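Local structure of TgTwinScan_2721 - E2 domain (Toxoplasma gondii, 2F4Z) at residues 183-186 / 187-191; 173-176 / 177-180. The protein probably acts as a ubiquitin-conjugating (E2) enzyme, taking ubiquitin as a thioester and helping to pass it on to substrates. One frame throughout, in Å; residues are numbered along the deposited sequence.

Contact 1 of 2, residues 183-186 / 187-191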
loop_
_atom_site.group_PDB
_atom_site.type_symbol
_atom_site.label_atom_id
_atom_site.label_comp_id
_atom_site.label_asym_id
_atom_site.label_seq_id
_atom_site.Cartn_x
_atom_site.Cartn_y
_atom_site.Cartn_z
ATOM N N ALA A 183 -9.603 -26.386 12.779
ATOM C CA ALA A 183 -8.841 -25.150 12.685
ATOM C C ALA A 183 -8.838 -24.545 14.069
ATOM O O ALA A 183 -7.783 -24.099 14.539
ATOM C CB ALA A 183 -9.438 -24.195 11.632
ATOM N N LYS A 184 -9.997 -24.548 14.722
ATOM C CA LYS A 184 -10.100 -24.098 16.093
ATOM C C LYS A 184 -9.289 -24.917 17.112
ATOM O O LYS A 184 -8.656 -24.345 18.010
ATOM C CB LYS A 184 -11.562 -23.945 16.514
ATOM C CG LYS A 184 -11.703 -23.813 17.996
ATOM C CD LYS A 184 -13.084 -23.355 18.432
ATOM C CE LYS A 184 -13.131 -23.263 19.962
ATOM N NZ LYS A 184 -14.523 -23.488 20.485
ATOM N N LEU A 185 -9.262 -26.233 16.968
ATOM C CA LEU A 185 -8.442 -27.061 17.852
ATOM C C LEU A 185 -6.946 -26.821 17.604
ATOM O O LEU A 185 -6.163 -26.770 18.561
ATOM C CB LEU A 185 -8.746 -28.551 17.682
ATOM C CG LEU A 185 -7.964 -29.561 18.552
ATOM C CD1 LEU A 185 -8.322 -29.345 20.033
ATOM C CD2 LEU A 185 -8.302 -30.963 18.091
ATOM N N TRP A 186 -6.532 -26.730 16.330
ATOM C CA TRP A 186 -5.132 -26.380 15.999
ATOM C C TRP A 186 -4.768 -25.029 16.588
ATOM O O TRP A 186 -3.708 -24.892 17.147
ATOM C CB TRP A 186 -4.856 -26.412 14.514
ATOM C CG TRP A 186 -4.492 -27.785 14.000
ATOM C CD1 TRP A 186 -5.154 -28.948 14.271
ATOM C CD2 TRP A 186 -3.472 -28.114 13.031
ATOM N NE1 TRP A 186 -4.583 -29.982 13.574
ATOM C CE2 TRP A 186 -3.566 -29.502 12.786
ATOM C CE3 TRP A 186 -2.476 -27.375 12.369
ATOM C CZ2 TRP A 186 -2.661 -30.181 11.953
ATOM C CZ3 TRP A 186 -1.580 -28.037 11.536
ATOM C CH2 TRP A 186 -1.681 -29.420 11.309
ATOM N N THR A 187 -5.653 -24.047 16.498
ATOM C CA THR A 187 -5.447 -22.718 17.151
ATOM C C THR A 187 -5.208 -22.858 18.698
ATOM O O THR A 187 -4.229 -22.318 19.265
ATOM C CB THR A 187 -6.626 -21.777 16.796
ATOM O OG1 THR A 187 -6.651 -21.568 15.365
ATOM C CG2 THR A 187 -6.499 -20.409 17.473
ATOM N N GLU A 188 -6.055 -23.644 19.359
ATOM C CA GLU A 188 -6.013 -23.807 20.814
ATOM C C GLU A 188 -4.782 -24.568 21.193
ATOM O O GLU A 188 -4.177 -24.280 22.196
ATOM C CB GLU A 188 -7.269 -24.530 21.322
ATOM C CG GLU A 188 -8.498 -23.625 21.148
ATOM C CD GLU A 188 -9.888 -24.268 21.401
ATOM O OE1 GLU A 188 -10.161 -25.442 20.979
ATOM O OE2 GLU A 188 -10.737 -23.523 21.981
ATOM N N THR A 189 -4.369 -25.484 20.338
ATOM C CA THR A 189 -3.260 -26.347 20.598
ATOM C C THR A 189 -1.889 -25.699 20.313
ATOM O O THR A 189 -0.977 -25.838 21.106
ATOM C CB THR A 189 -3.411 -27.621 19.768
ATOM O OG1 THR A 189 -4.610 -28.270 20.165
ATOM C CG2 THR A 189 -2.248 -28.552 19.973
ATOM N N PHE A 190 -1.756 -25.017 19.182
ATOM C CA PHE A 190 -0.464 -24.557 18.683
ATOM C C PHE A 190 -0.261 -23.063 18.665
ATOM O O PHE A 190 0.873 -22.615 18.480
ATOM C CB PHE A 190 -0.256 -25.030 17.246
ATOM C CG PHE A 190 -0.341 -26.466 17.092
ATOM C CD1 PHE A 190 -1.357 -27.014 16.339
ATOM C CD2 PHE A 190 0.609 -27.301 17.731
ATOM C CE1 PHE A 190 -1.473 -28.387 16.198
ATOM C CE2 PHE A 190 0.536 -28.673 17.596
ATOM C CZ PHE A 190 -0.515 -29.236 16.816
ATOM N N ALA A 191 -1.314 -22.287 18.837
ATOM C CA ALA A 191 -1.234 -20.852 18.597
ATOM C C ALA A 191 -1.597 -20.095 19.865
ATOM O O ALA A 191 -1.968 -18.918 19.841
ATOM C CB ALA A 191 -2.163 -20.482 17.454
#

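Contact 2 of 2, residues 173-176 / 177-180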
loop_
_atom_site.group_PDB
_atom_site.type_symbol
_atom_site.label_atom_id
_atom_site.label_comp_id
_atom_site.label_asym_id
_atom_site.label_seq_id
_atom_site.Cartn_x
_atom_site.Cartn_y
_atom_site.Cartn_z
ATOM N N ILE A 173 -14.325 -29.197 1.745
ATOM C CA ILE A 173 -15.345 -29.481 0.723
ATOM C C ILE A 173 -16.297 -30.588 1.279
ATOM O O ILE A 173 -17.480 -30.335 1.550
ATOM C CB ILE A 173 -14.641 -29.855 -0.652
ATOM C CG1 ILE A 173 -13.783 -28.673 -1.169
ATOM C CG2 ILE A 173 -15.636 -30.327 -1.709
ATOM C CD1 ILE A 173 -12.674 -29.069 -2.210
ATOM N N GLU A 174 -15.748 -31.782 1.487
ATOM C CA GLU A 174 -16.427 -32.902 2.136
ATOM C C GLU A 174 -17.140 -32.563 3.475
ATOM O O GLU A 174 -18.318 -32.952 3.723
ATOM C CB GLU A 174 -15.391 -33.998 2.388
ATOM C CG GLU A 174 -14.610 -34.500 1.137
ATOM C CD GLU A 174 -13.646 -35.611 1.521
ATOM O OE1 GLU A 174 -13.607 -35.912 2.738
ATOM O OE2 GLU A 174 -12.936 -36.191 0.652
ATOM N N ASN A 175 -16.449 -31.830 4.350
ATOM C CA ASN A 175 -16.945 -31.670 5.691
ATOM C C ASN A 175 -16.407 -30.384 6.259
ATOM O O ASN A 175 -15.383 -30.368 6.981
ATOM C CB ASN A 175 -16.568 -32.894 6.568
ATOM C CG ASN A 175 -17.220 -32.870 7.946
ATOM O OD1 ASN A 175 -17.706 -31.848 8.396
ATOM N ND2 ASN A 175 -17.204 -34.012 8.636
ATOM N N HIS A 176 -17.152 -29.321 5.959
ATOM C CA HIS A 176 -16.773 -27.997 6.342
ATOM C C HIS A 176 -16.818 -27.771 7.842
ATOM O O HIS A 176 -15.921 -27.131 8.376
ATOM C CB HIS A 176 -17.597 -26.940 5.573
ATOM C CG HIS A 176 -17.323 -25.533 6.000
ATOM N ND1 HIS A 176 -18.166 -24.834 6.825
ATOM C CD2 HIS A 176 -16.272 -24.711 5.747
ATOM C CE1 HIS A 176 -17.655 -23.637 7.066
ATOM N NE2 HIS A 176 -16.501 -23.542 6.430
ATOM N N PRO A 177 -17.890 -28.228 8.534
ATOM C CA PRO A 177 -17.881 -28.037 10.001
ATOM C C PRO A 177 -16.715 -28.761 10.736
ATOM O O PRO A 177 -16.316 -28.309 11.786
ATOM C CB PRO A 177 -19.248 -28.601 10.446
ATOM C CG PRO A 177 -20.109 -28.601 9.189
ATOM C CD PRO A 177 -19.147 -28.855 8.063
ATOM N N LEU A 178 -16.198 -29.853 10.164
ATOM C CA LEU A 178 -15.016 -30.523 10.673
ATOM C C LEU A 178 -13.749 -29.655 10.412
ATOM O O LEU A 178 -12.870 -29.592 11.274
ATOM C CB LEU A 178 -14.848 -31.949 10.122
ATOM C CG LEU A 178 -13.561 -32.709 10.508
ATOM C CD1 LEU A 178 -13.362 -32.795 12.030
ATOM C CD2 LEU A 178 -13.519 -34.046 9.927
ATOM N N PHE A 179 -13.680 -29.002 9.241
ATOM C CA PHE A 179 -12.565 -28.146 8.899
ATOM C C PHE A 179 -12.453 -27.079 9.973
ATOM O O PHE A 179 -11.366 -26.816 10.456
ATOM C CB PHE A 179 -12.683 -27.491 7.487
ATOM C CG PHE A 179 -11.830 -26.262 7.360
ATOM C CD1 PHE A 179 -10.478 -26.379 7.048
ATOM C CD2 PHE A 179 -12.346 -25.024 7.647
ATOM C CE1 PHE A 179 -9.656 -25.263 7.012
ATOM C CE2 PHE A 179 -11.541 -23.891 7.619
ATOM C CZ PHE A 179 -10.199 -24.015 7.303
ATOM N N VAL A 180 -13.589 -26.484 10.347
ATOM C CA VAL A 180 -13.625 -25.381 11.282
ATOM C C VAL A 180 -13.221 -25.871 12.695
ATOM O O VAL A 180 -12.465 -25.185 13.424
ATOM C CB VAL A 180 -15.007 -24.780 11.288
ATOM C CG1 VAL A 180 -15.173 -23.738 12.351
ATOM C CG2 VAL A 180 -15.319 -24.139 9.904
#

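Contact 1 of 2, residues 183-186 / 187-191
Leu185 O is gripped twice by Thr189: the hydroxyl OG1 comes to 2.7 Å of it and the amide N of Thr189 to 2.8 Å, the two donors reaching the oxygen from opposite faces of its carbonyl plane. The hydroxyl sits well above that plane, away from a lone pair. Thr189 can fold back in this way because OG1 lies beside its own backbone N, anti to the carbonyl carbon (chi1 -61°). Two residues earlier the same device recurs, with Thr187 N and Thr187 OG1 each 2.9 Å from Ala183 O and again on opposite faces. Two threonine hydroxyls are thus returned to the backbone of their own helix; for Thr187, a buried residue, Pro88 O is a weak second partner that would have to share the proton.

On the aromatic side, Phe190 turns an edge to the indole of Trp186 in a T-shaped pair, with the planes at 76° and the centroid of the five-membered ring 5.2 Å from that of Phe190. CE1 does the touching, lying over one face toward the rim, 3.8 Å from Trp186 CD2. The Trp186 ring also meets Trp118, whereas Thr187 packs against Tyr89 and Phe94. Lys184 and Glu188 form a looser pair on the exposed surface: Lys184 CE is 3.1 Å from Glu188 OE2, but the ammonium NZ stays 4.1 Å from that oxygen, beyond a salt bridge, so any attraction is probably modest.

Phe190 N continues the series with a 2.8 Å bond to Trp186 O, and Ala191 N adds one more, to Thr187 O, although Ala191 itself leaves helical geometry. These i to i+4 bonds, doubled by threonine hydroxyls, belong to the last turns of an alpha-helix, here the C-terminal helix 176-190 of an E2 domain.

Contact 2 of 2, residues 173-176 / 177-180
The backbone leaves helix 166-174 at Asn175, whose extended conformation breaks the helical path before the chain coils again from His176. This is an N-cap: Asn175 OD1 accepts from Leu178 N at 3.1 Å, with the donor above the amide's carbonyl plane. With chi1 at -172° the side chain lies beside its own carbonyl carbon, which brings OD1 over the first turn. The amide crosses the Leu178 side chain at about a right angle, CG lying 3.3 Å from Leu178 CB, while OD1 also touches Pro177 CD. Proline suits this first turn, where its nitrogen has no hydrogen to offer.

Behind the cap, Asn175 O takes Phe179 N at 3.1 Å, in the carbonyl plane, and receives a weak second bond from Leu178 N. The buried Phe179 ring faces inward, packing on Val168, Met171 and Met172 of helix 166-174 and meeting Trp118, so the new helix is fastened to the one before it. One residue on, His176 O accepts from Val180 N at 3.1 Å. Val180 CG2 makes a CH-pi contact over one face of the His176 imidazole, 4.0 Å from the ring centroid and 26° off its normal.

How the contacts relate
Followed from the N terminus, the chain runs through helix 33-46, the four-stranded antiparallel sheet and helix 144-156, then reaches contact 2 at the end of helix 166-174. Contact 2 turns the corner into helix 176-190; contact 1 lies on the last turns of that same helix. The two are in series, neither nested nor crossed, with centres about 15 Å apart. Each closes only a local turn, with no intervening residues between its segments. Contact 2 joins the two C-terminal helices, while contact 1 brings the end of the second beside strand 93-99, where Ala191 has a backbone hydrogen bond with His93. Trp118 and Tyr89 touch residues of both contacts.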